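Local coordinates for protein SalCYP truncation (Salinispora tropica, PDB 7ABB) that is a cytochrome P450-type heme protein that holds a heme c group within a mostly helical fold, at residues 273-277 with 330-335; 52-56 with 305-310; 119-123 with 358-363; 114-118 with 137-142. All blocks are in the same frame, centred on the assembly; numbering follows the deposited sequence.

From the N terminus, residues 52-56 wait until 305-310 to close interaction 2, the loop within which interaction 4 (114-118 with 137-142) opens and closes first. Interaction 3 starts at 119-123, inside interaction 4, and ends only at 358-363, so it crosses both 4 and 2. Interaction 1 (273-277 with 330-335) nests inside interaction 3, follows 4 in series and crosses 2. Interactions 1 and 2 touch each other and join helices 268-278 and 49-56 to the loop and short helix beside the heme c. Interactions 3 and 4, across the chain's centre from interaction 2, join helix 108-120 to helices 345-362 and 130-147.

Interaction 1: 273-277 with 330-335; sequences EEFLR and NPHIAF. With HEC (heme c), chain B.
Glu273 opens the contact by taking a hydrogen bond from His332: His332 NE2 lies 2.7 Å from Glu273 OE2, the N-H pointing at the oxygen with 161°. Carboxylate and imidazole are nearly coplanar, and the oxygen is approached on its anti side. The ring's turn is fixed at its other nitrogen too, where His332 ND1 accepts a hydrogen bond from the backbone N of Ala334, 3.0 Å away. The second carboxylate oxygen of Glu273 is held by Arg349, while its backbone O, already taken by Arg277 N in the helix, also receives a weak bond from Asn330 ND2. Glu274 turns its carboxylate the other way, to Arg277, with Arg327 and the backbone N of Asp324 as further partners. Leu276 points at the loop: its CB packs on Ala334 CB (3.8 Å), CD1 reaches Phe335 CE2 (3.7 Å), and CD2 meets the heme c. Arg277 runs extended to CD and then bends (chi3 69°), which swings the guanidinium back for a side-on grip of Glu274, NE to OE1 and NH2 to OE2. Arg277 CD meets Asn330 OD1 at 3.4 Å; that buried oxygen has no hydrogen-bond partner in the model. Phe335 presents its edge to the porphyrin, CE1 3.5 Å from C3B of the heme c. Glu274 and Arg277 form the ExxR motif of P450 helix K, here packed against the loop that leads into the heme-binding signature.

Interaction 2: 52-56 with 305-310; sequences ICAAF and LPLALA. With HEC (heme c), chain B.
Pro306 O is gripped by two backbone donors, Leu309 N at 3.0 Å and Ala310 N at 3.1 Å, and the CD1 methyl of Ile52 presses on the same oxygen from the facing helix. With Pro306 as N-cap, these bonds curl the chain into the short helix 307-310. The rest of the contact is apolar. Ile52 lays its CD1 against Ala310 CB (3.7 Å), and its other branch, CG2, lies beside Leu305 CB, the two side chains running alongside with opposite headings. Leu305 then forks: CD2 rests on Ala55 CB, whereas CD1 stands squarely over the Phe56 ring, 3.7 Å from the centroid and only 4° off the ring normal, a CH-pi contact. Leu307 comes in crosswise to Phe56, its CD2 3.9 Å from Phe56 CE2. It divides its two methyls between protein and heme c, since CD1 touches the CMA methyl of the latter. The edge of Phe56 also faces the heme c, CE1 lying 3.5 Å from the propionate oxygen O2A. Leu46 of strand 43-46 and Ile333 cover the flanks. Helix 49-56 is thereby packed on the turn that leads from strand 302-304 into helix 307-310, in the sheet-containing part of the P450 fold beside the heme c pocket.

Interaction 3: 119-123 with 358-363; sequences ISAFV and EWHELI
Phe122 and Trp359 send their side chains crosswise, and the phenyl edge meets the rim of the obliquely turned indole, Phe122 CE1 lying 3.8 Å from Trp359 CZ3. Phe122 CG sits between the backbone N and the carbonyl carbon (chi1 56°), which folds the ring back over its own chain until Ile119 O stands 3.7 Å above the ring centre. Over one face of the Trp359 indole, offset toward the rim, rests Ile363 CD1, and the same methyl touches Ile119 CG2 at 3.8 Å. Such interlocked side chains join the C-terminal ends of helices 108-120 and 345-362, which correspond to helices D and L of the P450 helical core, L being the helix that follows the heme-binding loop. Ile119 uses both branches here: CD1 lies on the backbone N of Trp359 (3.7 Å), and CG2 packs obliquely against Leu362 CD1 (3.6 Å). That leucine methyl also touches Ser120 OG, whose hydrogen bond is to Arg116 O. Val123 approaches Leu362 crosswise, its CG2 3.9 Å from Leu362 CB, but runs alongside Ile363 in the opposite sense. Phe130 and Tyr366 each meet Trp359 edge-to-face, and Trp388 touches Phe122 and Ile363.

Interaction 4: 114-118 with 137-142; sequences NARRR and PYVLEN
The Asn114 amide and the Glu141 carboxylate lie stacked, their planes 10° apart, while the Arg117 guanidinium meets the same carboxylate at its edge, almost exactly coplanar. That end-on pairing sends Arg117 NH1 to Glu141 OE1 (3.0 Å) and Arg117 NH2 to Glu141 OE2 (2.9 Å), each oxygen offering its syn lone pair; one face of the Arg117 guanidinium is covered by Asn114 CA. Arg118 lays one face of its own guanidinium on Pro137 CB and the backbone N of Tyr138. At its edge Arg118 NH2 reaches Glu141 OE1 (2.9 Å) nearly along the C-O axis, and Arg118 NE reaches Asn114 OD1 (2.7 Å). The extended chain, straight from CG to NE, places this cation beside Asn114 OD1 and Glu141 OE1, two acceptors not bonded to each other, and probably eases their proximity. Glu141 OE1 thus takes two bonds and ties both arginines into one salt-bridge network. Asn114 ND2 turns to the neighbouring helix and donates to Tyr138 O (3.2 Å) and to Asn142 OD1 (2.9 Å), the latter met from above its carbonyl plane. The Tyr138 ring carries Asn142 ND2 over its centre and touches Ala115 CB with CE1 (3.6 Å). Tyr138 OH and Asn142 ND2 continue to Gln351 on helix 345-362. Segments 114-118 and 137-142 run nearly antiparallel (149° between their directions); their helices correspond to D and E of the P450 four-helix bundle, completed by helices L and I.

Interaction 1: 273-277 with 330-335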
# COMPACT_ATOMS: atom_id res chain seq x y z
N GLU A 273 -8.03 -7.91 7.40
CA GLU A 273 -6.66 -8.34 7.65
C GLU A 273 -6.31 -9.57 6.82
O GLU A 273 -5.17 -9.71 6.36
CB GLU A 273 -6.45 -8.64 9.12
CG GLU A 273 -6.73 -7.49 10.03
CD GLU A 273 -5.86 -6.27 9.75
OE1 GLU A 273 -6.39 -5.15 9.76
OE2 GLU A 273 -4.64 -6.46 9.53
N GLU A 274 -7.27 -10.47 6.62
CA GLU A 274 -6.96 -11.65 5.82
C GLU A 274 -6.76 -11.28 4.36
O GLU A 274 -5.88 -11.84 3.70
CB GLU A 274 -8.06 -12.69 6.00
CG GLU A 274 -7.93 -13.95 5.14
CD GLU A 274 -6.77 -14.86 5.52
OE1 GLU A 274 -5.79 -14.39 6.17
OE2 GLU A 274 -6.81 -16.08 5.19
N PHE A 275 -7.54 -10.33 3.84
CA PHE A 275 -7.31 -9.87 2.47
C PHE A 275 -5.99 -9.12 2.34
O PHE A 275 -5.28 -9.28 1.35
CB PHE A 275 -8.48 -9.02 1.98
CG PHE A 275 -9.66 -9.82 1.52
CD1 PHE A 275 -9.53 -10.79 0.55
CD2 PHE A 275 -10.92 -9.56 2.03
CE1 PHE A 275 -10.65 -11.51 0.12
CE2 PHE A 275 -12.03 -10.26 1.59
CZ PHE A 275 -11.89 -11.21 0.65
N LEU A 276 -5.64 -8.31 3.35
CA LEU A 276 -4.33 -7.67 3.32
C LEU A 276 -3.21 -8.70 3.21
O LEU A 276 -2.25 -8.53 2.43
CB LEU A 276 -4.15 -6.78 4.55
CG LEU A 276 -4.94 -5.47 4.56
CD1 LEU A 276 -4.97 -4.86 5.96
CD2 LEU A 276 -4.31 -4.52 3.54
N ARG A 277 -3.30 -9.78 4.00
CA ARG A 277 -2.33 -10.86 3.89
C ARG A 277 -2.32 -11.44 2.49
O ARG A 277 -1.27 -11.53 1.84
CB ARG A 277 -2.66 -11.95 4.91
CG ARG A 277 -1.66 -13.09 4.88
CD ARG A 277 -2.04 -14.33 5.70
NE ARG A 277 -3.19 -15.07 5.14
CZ ARG A 277 -3.09 -15.97 4.18
NH1 ARG A 277 -1.93 -16.25 3.63
NH2 ARG A 277 -4.20 -16.59 3.73
N ASN A 330 -2.95 -14.75 12.39
CA ASN A 330 -2.72 -13.95 11.19
C ASN A 330 -1.77 -12.80 11.51
O ASN A 330 -2.13 -11.62 11.42
CB ASN A 330 -4.02 -13.43 10.60
CG ASN A 330 -3.81 -12.79 9.27
OD1 ASN A 330 -2.73 -12.90 8.68
ND2 ASN A 330 -4.84 -12.10 8.76
N PRO A 331 -0.55 -13.11 11.84
CA PRO A 331 0.47 -12.10 12.11
C PRO A 331 1.11 -11.57 10.83
O PRO A 331 2.33 -11.47 10.71
CB PRO A 331 1.48 -12.86 12.98
CG PRO A 331 1.45 -14.20 12.35
CD PRO A 331 -0.00 -14.47 12.07
N HIS A 332 0.27 -11.21 9.86
CA HIS A 332 0.79 -10.83 8.56
C HIS A 332 1.58 -9.52 8.67
O HIS A 332 1.42 -8.74 9.61
CB HIS A 332 -0.34 -10.69 7.55
CG HIS A 332 -1.20 -9.49 7.79
ND1 HIS A 332 -0.78 -8.22 7.46
CD2 HIS A 332 -2.42 -9.35 8.37
CE1 HIS A 332 -1.72 -7.35 7.80
NE2 HIS A 332 -2.71 -8.01 8.36
N ILE A 333 2.43 -9.30 7.67
CA ILE A 333 3.18 -8.04 7.56
C ILE A 333 2.86 -7.35 6.23
O ILE A 333 3.76 -6.93 5.50
CB ILE A 333 4.70 -8.26 7.72
CG1 ILE A 333 5.23 -9.36 6.78
CG2 ILE A 333 5.00 -8.65 9.15
CD1 ILE A 333 6.73 -9.31 6.61
N ALA A 334 1.57 -7.21 5.92
CA ALA A 334 1.16 -6.51 4.72
C ALA A 334 1.68 -5.09 4.69
O ALA A 334 1.78 -4.50 3.61
CB ALA A 334 -0.36 -6.47 4.63
N PHE A 335 1.96 -4.52 5.86
CA PHE A 335 2.44 -3.14 5.97
C PHE A 335 3.92 -3.08 6.33
O PHE A 335 4.40 -2.04 6.78
CB PHE A 335 1.62 -2.39 7.02
CG PHE A 335 0.18 -2.16 6.61
CD1 PHE A 335 -0.13 -1.28 5.58
CD2 PHE A 335 -0.83 -2.82 7.27
CE1 PHE A 335 -1.46 -1.07 5.22
CE2 PHE A 335 -2.16 -2.60 6.92
CZ PHE A 335 -2.46 -1.73 5.89
FE HEC B . 2.41 2.46 3.09
CHA HEC B . 5.76 2.39 3.87
CHB HEC B . 2.56 -0.90 2.45
CHC HEC B . -0.94 2.50 2.34
CHD HEC B . 2.36 5.86 3.36
NA HEC B . 3.86 1.06 3.13
C1A HEC B . 5.19 1.20 3.53
C2A HEC B . 5.89 -0.06 3.52
C3A HEC B . 4.97 -0.97 3.13
C4A HEC B . 3.72 -0.29 2.89
CMA HEC B . 5.16 -2.48 2.92
CAA HEC B . 7.38 -0.32 3.92
CBA HEC B . 8.37 -0.16 2.77
CGA HEC B . 9.77 -0.48 3.26
O1A HEC B . 10.68 -0.27 2.42
O2A HEC B . 9.92 -0.94 4.42
NB HEC B . 1.08 1.09 2.46
C1B HEC B . 1.33 -0.26 2.30
C2B HEC B . 0.08 -0.89 1.97
C3B HEC B . -0.88 0.05 1.96
C4B HEC B . -0.27 1.30 2.24
CMB HEC B . -0.01 -2.41 1.73
CAB HEC B . -2.36 0.01 1.67
CBB HEC B . -3.01 -1.34 1.67
NC HEC B . 1.00 3.92 2.86
C1C HEC B . -0.34 3.70 2.64
C2C HEC B . -1.04 4.95 2.75
C3C HEC B . -0.14 5.91 3.04
C4C HEC B . 1.15 5.26 3.09
CMC HEC B . -2.55 5.09 2.58
CAC HEC B . -0.30 7.43 3.23
CBC HEC B . -1.68 8.00 3.57
ND HEC B . 3.80 3.84 3.50
C1D HEC B . 3.53 5.20 3.56
C2D HEC B . 4.75 5.87 3.92
C3D HEC B . 5.81 4.84 4.08
C4D HEC B . 5.12 3.59 3.82
CMD HEC B . 4.91 7.39 4.09
CAD HEC B . 7.29 5.04 4.44
CBD HEC B . 7.41 4.92 5.94
CGD HEC B . 8.87 5.00 6.36
O1D HEC B . 9.14 5.21 7.56
O2D HEC B . 9.73 4.87 5.46

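Interaction 2: 52-56 with 305-310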
# COMPACT_ATOMS: atom_id res chain seq x y z
N ILE A 52 12.26 -12.69 6.47
CA ILE A 52 11.88 -11.36 5.99
C ILE A 52 11.61 -10.42 7.16
O ILE A 52 12.04 -9.25 7.14
CB ILE A 52 10.67 -11.52 5.07
CG1 ILE A 52 11.15 -12.12 3.75
CG2 ILE A 52 9.98 -10.18 4.86
CD1 ILE A 52 10.05 -12.60 2.85
N CYS A 53 10.88 -10.88 8.18
CA CYS A 53 10.65 -10.04 9.35
C CYS A 53 11.98 -9.59 9.96
O CYS A 53 12.16 -8.40 10.29
CB CYS A 53 9.85 -10.79 10.41
SG CYS A 53 8.11 -10.88 10.05
N ALA A 54 12.90 -10.53 10.13
CA ALA A 54 14.18 -10.21 10.76
C ALA A 54 14.95 -9.19 9.94
O ALA A 54 15.65 -8.32 10.50
CB ALA A 54 15.01 -11.48 10.95
N ALA A 55 14.85 -9.29 8.62
CA ALA A 55 15.57 -8.36 7.75
C ALA A 55 14.98 -6.95 7.87
O ALA A 55 15.74 -5.98 8.01
CB ALA A 55 15.52 -8.83 6.30
N PHE A 56 13.66 -6.84 7.87
CA PHE A 56 13.00 -5.56 8.10
C PHE A 56 13.42 -4.95 9.42
O PHE A 56 13.44 -3.71 9.55
CB PHE A 56 11.48 -5.72 8.09
CG PHE A 56 10.82 -5.65 6.72
CD1 PHE A 56 10.89 -4.50 5.95
CD2 PHE A 56 10.09 -6.72 6.24
CE1 PHE A 56 10.25 -4.44 4.70
CE2 PHE A 56 9.46 -6.66 5.02
CZ PHE A 56 9.53 -5.54 4.24
N LEU A 305 12.52 -8.37 -0.18
CA LEU A 305 11.71 -8.82 0.95
C LEU A 305 10.25 -8.94 0.49
O LEU A 305 9.39 -8.15 0.91
CB LEU A 305 11.84 -7.86 2.13
CG LEU A 305 13.28 -7.60 2.60
CD1 LEU A 305 13.26 -6.67 3.82
CD2 LEU A 305 13.98 -8.87 2.93
N PRO A 306 9.93 -9.91 -0.37
CA PRO A 306 8.57 -9.95 -0.96
C PRO A 306 7.52 -10.34 0.07
O PRO A 306 7.56 -11.42 0.65
CB PRO A 306 8.69 -10.99 -2.07
CG PRO A 306 9.85 -11.86 -1.64
CD PRO A 306 10.82 -10.91 -1.01
N LEU A 307 6.53 -9.45 0.25
CA LEU A 307 5.44 -9.75 1.16
C LEU A 307 4.59 -10.92 0.65
O LEU A 307 3.94 -11.60 1.45
CB LEU A 307 4.58 -8.49 1.35
CG LEU A 307 5.37 -7.25 1.83
CD1 LEU A 307 4.37 -6.12 2.08
CD2 LEU A 307 6.19 -7.56 3.07
N ALA A 308 4.57 -11.15 -0.66
CA ALA A 308 3.88 -12.30 -1.26
C ALA A 308 4.48 -13.62 -0.82
O ALA A 308 3.82 -14.65 -0.92
CB ALA A 308 3.92 -12.22 -2.78
N LEU A 309 5.74 -13.62 -0.38
CA LEU A 309 6.31 -14.82 0.21
C LEU A 309 6.17 -14.82 1.73
O LEU A 309 5.75 -15.85 2.29
CB LEU A 309 7.78 -14.97 -0.21
CG LEU A 309 8.02 -15.11 -1.72
CD1 LEU A 309 9.48 -15.40 -2.02
CD2 LEU A 309 7.17 -16.17 -2.34
N ALA A 310 6.51 -13.72 2.41
CA ALA A 310 6.39 -13.67 3.86
C ALA A 310 4.99 -14.08 4.31
O ALA A 310 4.82 -14.89 5.22
CB ALA A 310 6.73 -12.26 4.38
FE HEC B . 2.41 2.46 3.09
CHA HEC B . 5.76 2.39 3.87
CHB HEC B . 2.56 -0.90 2.45
CHC HEC B . -0.94 2.50 2.34
CHD HEC B . 2.36 5.86 3.36
NA HEC B . 3.86 1.06 3.13
C1A HEC B . 5.19 1.20 3.53
C2A HEC B . 5.89 -0.06 3.52
C3A HEC B . 4.97 -0.97 3.13
C4A HEC B . 3.72 -0.29 2.89
CMA HEC B . 5.16 -2.48 2.92
CAA HEC B . 7.38 -0.32 3.92
CBA HEC B . 8.37 -0.16 2.77
CGA HEC B . 9.77 -0.48 3.26
O1A HEC B . 10.68 -0.27 2.42
O2A HEC B . 9.92 -0.94 4.42
NB HEC B . 1.08 1.09 2.46
C1B HEC B . 1.33 -0.26 2.30
C2B HEC B . 0.08 -0.89 1.97
C3B HEC B . -0.88 0.05 1.96
C4B HEC B . -0.27 1.30 2.24
CMB HEC B . -0.01 -2.41 1.73
CAB HEC B . -2.36 0.01 1.67
CBB HEC B . -3.01 -1.34 1.67
NC HEC B . 1.00 3.92 2.86
C1C HEC B . -0.34 3.70 2.64
C2C HEC B . -1.04 4.95 2.75
C3C HEC B . -0.14 5.91 3.04
C4C HEC B . 1.15 5.26 3.09
CMC HEC B . -2.55 5.09 2.58
CAC HEC B . -0.30 7.43 3.23
CBC HEC B . -1.68 8.00 3.57
ND HEC B . 3.80 3.84 3.50
C1D HEC B . 3.53 5.20 3.56
C2D HEC B . 4.75 5.87 3.92
C3D HEC B . 5.81 4.84 4.08
C4D HEC B . 5.12 3.59 3.82
CMD HEC B . 4.91 7.39 4.09
CAD HEC B . 7.29 5.04 4.44
CBD HEC B . 7.41 4.92 5.94
CGD HEC B . 8.87 5.00 6.36
O1D HEC B . 9.14 5.21 7.56
O2D HEC B . 9.73 4.87 5.46

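Interaction 3: 119-123 with 358-363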
# COMPACT_ATOMS: atom_id res chain seq x y z
N ILE A 119 -20.69 5.53 -4.30
CA ILE A 119 -21.37 4.29 -4.68
C ILE A 119 -22.81 4.59 -5.06
O ILE A 119 -23.34 4.03 -6.04
CB ILE A 119 -21.28 3.28 -3.54
CG1 ILE A 119 -19.83 2.89 -3.31
CG2 ILE A 119 -22.13 2.01 -3.89
CD1 ILE A 119 -19.56 2.30 -1.95
N SER A 120 -23.48 5.47 -4.31
CA SER A 120 -24.85 5.86 -4.64
C SER A 120 -24.98 6.33 -6.07
O SER A 120 -26.02 6.11 -6.70
CB SER A 120 -25.32 6.97 -3.69
OG SER A 120 -25.59 6.47 -2.40
N ALA A 121 -23.94 6.97 -6.60
CA ALA A 121 -24.05 7.57 -7.92
C ALA A 121 -24.03 6.54 -9.05
O ALA A 121 -24.40 6.89 -10.17
CB ALA A 121 -22.92 8.58 -8.13
N PHE A 122 -23.61 5.30 -8.79
CA PHE A 122 -23.63 4.28 -9.84
C PHE A 122 -24.42 3.03 -9.51
O PHE A 122 -24.51 2.15 -10.37
CB PHE A 122 -22.21 3.88 -10.29
CG PHE A 122 -21.30 3.39 -9.20
CD1 PHE A 122 -21.40 2.10 -8.68
CD2 PHE A 122 -20.27 4.20 -8.74
CE1 PHE A 122 -20.51 1.65 -7.69
CE2 PHE A 122 -19.40 3.77 -7.76
CZ PHE A 122 -19.50 2.50 -7.23
N VAL A 123 -25.06 2.94 -8.34
CA VAL A 123 -25.83 1.74 -7.99
C VAL A 123 -26.84 1.39 -9.09
O VAL A 123 -27.05 0.21 -9.40
CB VAL A 123 -26.56 1.91 -6.64
CG1 VAL A 123 -27.48 0.72 -6.38
CG2 VAL A 123 -25.59 1.98 -5.53
N GLU A 358 -19.84 0.33 3.17
CA GLU A 358 -20.83 1.10 2.42
C GLU A 358 -21.22 0.38 1.13
O GLU A 358 -22.37 0.45 0.70
CB GLU A 358 -20.32 2.52 2.14
CG GLU A 358 -20.12 3.36 3.41
CD GLU A 358 -21.37 3.46 4.21
OE1 GLU A 358 -22.41 3.87 3.64
OE2 GLU A 358 -21.34 3.15 5.41
N TRP A 359 -20.27 -0.34 0.52
CA TRP A 359 -20.57 -1.12 -0.67
C TRP A 359 -21.66 -2.14 -0.38
O TRP A 359 -22.64 -2.24 -1.13
CB TRP A 359 -19.30 -1.80 -1.18
CG TRP A 359 -19.54 -2.62 -2.41
CD1 TRP A 359 -20.07 -3.88 -2.45
CD2 TRP A 359 -19.30 -2.24 -3.77
NE1 TRP A 359 -20.16 -4.30 -3.75
CE2 TRP A 359 -19.70 -3.31 -4.58
CE3 TRP A 359 -18.79 -1.09 -4.38
CZ2 TRP A 359 -19.62 -3.27 -5.97
CZ3 TRP A 359 -18.71 -1.04 -5.76
CH2 TRP A 359 -19.10 -2.15 -6.54
N HIS A 360 -21.53 -2.90 0.71
CA HIS A 360 -22.50 -3.97 0.96
C HIS A 360 -23.85 -3.45 1.45
O HIS A 360 -24.86 -4.15 1.35
CB HIS A 360 -21.89 -4.97 1.93
CG HIS A 360 -20.85 -5.83 1.29
ND1 HIS A 360 -19.54 -5.44 1.15
CD2 HIS A 360 -20.96 -7.03 0.67
CE1 HIS A 360 -18.86 -6.38 0.52
NE2 HIS A 360 -19.71 -7.36 0.21
N GLU A 361 -23.90 -2.21 1.92
CA GLU A 361 -25.18 -1.59 2.26
C GLU A 361 -25.99 -1.28 1.02
O GLU A 361 -27.21 -1.46 1.00
CB GLU A 361 -24.93 -0.32 3.05
CG GLU A 361 -26.19 0.44 3.38
CD GLU A 361 -27.11 -0.31 4.31
OE1 GLU A 361 -28.34 -0.27 4.09
OE2 GLU A 361 -26.60 -0.93 5.27
N LEU A 362 -25.32 -0.82 -0.03
CA LEU A 362 -26.00 -0.42 -1.26
C LEU A 362 -26.04 -1.52 -2.32
O LEU A 362 -26.98 -1.56 -3.12
CB LEU A 362 -25.32 0.83 -1.82
CG LEU A 362 -25.54 2.11 -1.02
CD1 LEU A 362 -24.64 3.20 -1.55
CD2 LEU A 362 -27.00 2.54 -1.09
N ILE A 363 -25.04 -2.40 -2.32
CA ILE A 363 -24.85 -3.45 -3.31
C ILE A 363 -24.52 -4.74 -2.57
O ILE A 363 -23.36 -5.18 -2.56
CB ILE A 363 -23.75 -3.06 -4.32
CG1 ILE A 363 -23.98 -1.66 -4.89
CG2 ILE A 363 -23.64 -4.14 -5.43
CD1 ILE A 363 -22.85 -1.18 -5.82

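Interaction 4: 114-118 with 137-142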
# COMPACT_ATOMS: atom_id res chain seq x y z
N ASN A 114 -17.92 9.95 1.76
CA ASN A 114 -17.28 9.85 0.45
C ASN A 114 -17.65 8.53 -0.24
O ASN A 114 -18.19 8.53 -1.35
CB ASN A 114 -15.77 10.02 0.67
CG ASN A 114 -14.91 9.84 -0.56
OD1 ASN A 114 -15.36 9.75 -1.69
ND2 ASN A 114 -13.61 9.77 -0.31
N ALA A 115 -17.43 7.40 0.44
CA ALA A 115 -17.80 6.12 -0.14
C ALA A 115 -19.27 6.09 -0.52
O ALA A 115 -19.64 5.67 -1.62
CB ALA A 115 -17.52 5.00 0.84
N ARG A 116 -20.13 6.54 0.40
CA ARG A 116 -21.57 6.43 0.17
C ARG A 116 -22.00 7.28 -1.01
O ARG A 116 -22.82 6.86 -1.85
CB ARG A 116 -22.32 6.83 1.44
CG ARG A 116 -23.82 6.65 1.37
CD ARG A 116 -24.52 7.10 2.65
NE ARG A 116 -24.19 6.29 3.83
CZ ARG A 116 -23.53 6.73 4.91
NH1 ARG A 116 -23.07 7.98 4.99
NH2 ARG A 116 -23.32 5.90 5.92
N ARG A 117 -21.50 8.51 -1.07
CA ARG A 117 -21.80 9.40 -2.18
C ARG A 117 -21.41 8.77 -3.50
O ARG A 117 -22.18 8.79 -4.47
CB ARG A 117 -21.05 10.72 -1.97
CG ARG A 117 -21.20 11.75 -3.09
CD ARG A 117 -19.91 12.55 -3.34
NE ARG A 117 -19.27 12.94 -2.09
CZ ARG A 117 -17.95 12.96 -1.90
NH1 ARG A 117 -17.12 12.64 -2.89
NH2 ARG A 117 -17.43 13.27 -0.71
N ARG A 118 -20.20 8.21 -3.56
CA ARG A 118 -19.69 7.70 -4.82
C ARG A 118 -20.44 6.44 -5.24
O ARG A 118 -20.81 6.29 -6.40
CB ARG A 118 -18.18 7.47 -4.71
CG ARG A 118 -17.40 8.76 -4.55
CD ARG A 118 -15.90 8.48 -4.48
NE ARG A 118 -15.17 9.74 -4.42
CZ ARG A 118 -14.94 10.51 -5.47
NH1 ARG A 118 -15.37 10.17 -6.68
NH2 ARG A 118 -14.28 11.66 -5.32
N PRO A 137 -10.56 7.53 -7.20
CA PRO A 137 -10.94 8.87 -6.72
C PRO A 137 -11.32 8.87 -5.25
O PRO A 137 -11.04 9.85 -4.54
CB PRO A 137 -12.10 9.27 -7.64
CG PRO A 137 -12.51 8.09 -8.31
CD PRO A 137 -11.40 7.10 -8.33
N TYR A 138 -11.93 7.79 -4.76
CA TYR A 138 -12.25 7.65 -3.34
C TYR A 138 -10.99 7.74 -2.48
O TYR A 138 -10.89 8.56 -1.57
CB TYR A 138 -12.94 6.31 -3.12
CG TYR A 138 -13.06 5.82 -1.71
CD1 TYR A 138 -13.94 6.40 -0.81
CD2 TYR A 138 -12.30 4.75 -1.27
CE1 TYR A 138 -14.06 5.93 0.48
CE2 TYR A 138 -12.42 4.27 -0.00
CZ TYR A 138 -13.31 4.82 0.86
OH TYR A 138 -13.41 4.32 2.12
N VAL A 139 -10.02 6.89 -2.78
CA VAL A 139 -8.79 6.84 -2.00
C VAL A 139 -8.03 8.15 -2.10
O VAL A 139 -7.48 8.64 -1.10
CB VAL A 139 -7.94 5.63 -2.44
CG1 VAL A 139 -6.55 5.69 -1.80
CG2 VAL A 139 -8.63 4.34 -2.05
N LEU A 140 -7.93 8.72 -3.30
CA LEU A 140 -7.20 9.97 -3.45
C LEU A 140 -7.89 11.10 -2.69
O LEU A 140 -7.22 11.92 -2.06
CB LEU A 140 -7.05 10.32 -4.92
CG LEU A 140 -6.34 11.64 -5.23
CD1 LEU A 140 -4.96 11.71 -4.61
CD2 LEU A 140 -6.30 11.83 -6.74
N GLU A 141 -9.22 11.17 -2.74
CA GLU A 141 -9.93 12.17 -1.94
C GLU A 141 -9.56 12.02 -0.46
O GLU A 141 -9.26 13.01 0.22
CB GLU A 141 -11.45 12.04 -2.13
CG GLU A 141 -12.26 12.98 -1.22
CD GLU A 141 -13.75 12.98 -1.49
OE1 GLU A 141 -14.18 12.66 -2.63
OE2 GLU A 141 -14.49 13.28 -0.53
N ASN A 142 -9.59 10.79 0.05
CA ASN A 142 -9.25 10.55 1.44
C ASN A 142 -7.81 10.96 1.74
O ASN A 142 -7.53 11.52 2.80
CB ASN A 142 -9.42 9.06 1.78
CG ASN A 142 -10.84 8.58 1.64
OD1 ASN A 142 -11.80 9.32 1.87
ND2 ASN A 142 -10.98 7.31 1.26